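Local coordinates for EDTA monooxygenase (EDTA-degrading bacterium BNC1, PDB 5DQP) that oxidises EDTA as a monooxygenase of the bacterial luciferase-like family, probably using reduced FMN that a partner flavin reductase supplies, at the interface of chains A and B. Coordinates in Å, arbitrary orientation; residue numbers count along the deposited sequence, not the author numbering. Chains: chain A/B, EDTA monooxygenase.

The interface of chains A and B. Residues chain A 111-112, 114-115, 200; chain B 72-74, 77.
B:Phe73 lays one face of its ring against A:Leu115, whose branch carbon CG sits 3.6 Å from the centroid of the phenyl ring of B:Phe73 in a CH-pi contact. The approach is off-centre, toward CE1, and the methyl CD2 of A:Leu115 continues over the same ring to 3.5 Å from CE2 of B:Phe73. A loop aromatic can pack on the side of a partner helix where two copies of a protein meet, and here that helix is 102-115 of chain A. A:Leu114 turns to the rim instead: its CB lies in the ring plane at the edge, while its CD2 comes within 3.8 Å of CE1 of B:Phe73. The ring is thus met on a face by A:Leu115 and at the rim by the leucine before it. Were B:Phe73 replaced by an alanine, A:Leu115 would probably lose its aromatic partner and a gap would be likely to open beside A:Leu114.

One helical turn back, A:Ser111 combines two roles. Its CB packs 3.7 Å from CD1 of B:Phe73. Its hydroxyl OG accepts a nearly straight hydrogen bond of 3.1 Å from the backbone N of B:Asp74 (167° at H). With OG turned opposite its own carbonyl carbon (chi1 -57°), the hydroxyl points toward this loop. Farther along, CG1 of B:Val77 reaches 3.7 Å from CA of A:Val112 and also touches the CD1 methyl of A:Leu115, extending the apolar seam. At its other border, A:Val200 brings CG2 near the carbonyl O of B:Pro72.

The interface is two-fold symmetric, so the arrangement recurs with the chains exchanged; whether this dimer is the working form the structure alone does not show. Behind the contact, B:Asp74 caps the start of helix B:75-85: its carboxylate OD1 accepts a hydrogen bond from the backbone N of B:Val77, 3.2 Å away, through the anti lone pair of OD1.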
loop_
_atom_site.group_PDB
_atom_site.type_symbol
_atom_site.label_atom_id
_atom_site.label_comp_id
_atom_site.label_asym_id
_atom_site.label_seq_id
_atom_site.Cartn_x
_atom_site.Cartn_y
_atom_site.Cartn_z
ATOM N N SER A 111 1.177 -6.692 6.523
ATOM C CA SER A 111 0.011 -7.134 5.775
ATOM C C SER A 111 0.405 -7.579 4.381
ATOM O O SER A 111 -0.065 -8.611 3.900
ATOM C CB SER A 111 -1.042 -6.020 5.665
ATOM O OG SER A 111 -1.468 -5.540 6.920
ATOM N N VAL A 112 1.218 -6.778 3.683
ATOM C CA VAL A 112 1.465 -7.117 2.299
ATOM C C VAL A 112 2.342 -8.350 2.241
ATOM O O VAL A 112 2.201 -9.185 1.332
ATOM C CB VAL A 112 2.056 -5.923 1.513
ATOM C CG1 VAL A 112 3.519 -5.655 1.898
ATOM C CG2 VAL A 112 1.907 -6.167 0.018
ATOM N N LEU A 114 2.382 -10.946 4.491
ATOM C CA LEU A 114 1.503 -12.072 4.796
ATOM C C LEU A 114 0.529 -12.335 3.650
ATOM O O LEU A 114 0.379 -13.478 3.199
ATOM C CB LEU A 114 0.764 -11.790 6.106
ATOM C CG LEU A 114 -0.056 -12.887 6.786
ATOM C CD1 LEU A 114 0.799 -14.094 7.040
ATOM C CD2 LEU A 114 -0.599 -12.364 8.117
ATOM N N LEU A 115 -0.102 -11.281 3.125
ATOM C CA LEU A 115 -1.048 -11.468 2.033
ATOM C C LEU A 115 -0.390 -12.047 0.794
ATOM O O LEU A 115 -1.049 -12.773 0.033
ATOM C CB LEU A 115 -1.726 -10.155 1.664
ATOM C CG LEU A 115 -2.945 -9.771 2.479
ATOM C CD1 LEU A 115 -3.264 -8.341 2.117
ATOM C CD2 LEU A 115 -4.154 -10.717 2.208
ATOM N N VAL A 200 -1.506 -7.630 13.032
ATOM C CA VAL A 200 -1.167 -8.523 11.928
ATOM C C VAL A 200 -0.218 -9.539 12.536
ATOM O O VAL A 200 0.752 -9.141 13.180
ATOM C CB VAL A 200 -0.502 -7.789 10.749
ATOM C CG1 VAL A 200 -0.150 -8.788 9.636
ATOM C CG2 VAL A 200 -1.381 -6.655 10.219
ATOM N N PRO B 72 -7.776 -8.090 10.322
ATOM C CA PRO B 72 -6.511 -8.840 10.202
ATOM C C PRO B 72 -5.493 -8.204 9.281
ATOM O O PRO B 72 -4.317 -8.587 9.345
ATOM C CB PRO B 72 -6.957 -10.191 9.634
ATOM C CG PRO B 72 -8.221 -9.879 8.875
ATOM C CD PRO B 72 -8.899 -8.785 9.653
ATOM N N PHE B 73 -5.914 -7.298 8.392
ATOM C CA PHE B 73 -5.039 -6.649 7.428
ATOM C C PHE B 73 -5.370 -5.170 7.305
ATOM O O PHE B 73 -6.533 -4.766 7.388
ATOM C CB PHE B 73 -5.168 -7.260 6.032
ATOM C CG PHE B 73 -4.671 -8.664 5.932
ATOM C CD1 PHE B 73 -3.322 -8.938 6.009
ATOM C CD2 PHE B 73 -5.555 -9.709 5.724
ATOM C CE1 PHE B 73 -2.850 -10.233 5.888
ATOM C CE2 PHE B 73 -5.085 -11.011 5.614
ATOM C CZ PHE B 73 -3.735 -11.265 5.678
ATOM N N ASP B 74 -4.340 -4.372 7.069
ATOM C CA ASP B 74 -4.563 -2.993 6.654
ATOM C C ASP B 74 -5.433 -2.988 5.403
ATOM O O ASP B 74 -5.095 -3.678 4.431
ATOM C CB ASP B 74 -3.226 -2.309 6.373
ATOM C CG ASP B 74 -3.398 -0.905 5.867
ATOM O OD1 ASP B 74 -3.661 -0.728 4.647
ATOM O OD2 ASP B 74 -3.256 0.018 6.689
ATOM N N VAL B 77 -3.953 -2.016 1.747
ATOM C CA VAL B 77 -3.179 -3.133 1.196
ATOM C C VAL B 77 -4.105 -4.242 0.703
ATOM O O VAL B 77 -3.977 -4.728 -0.422
ATOM C CB VAL B 77 -2.183 -3.649 2.254
ATOM C CG1 VAL B 77 -1.574 -5.000 1.842
ATOM C CG2 VAL B 77 -1.071 -2.574 2.482
#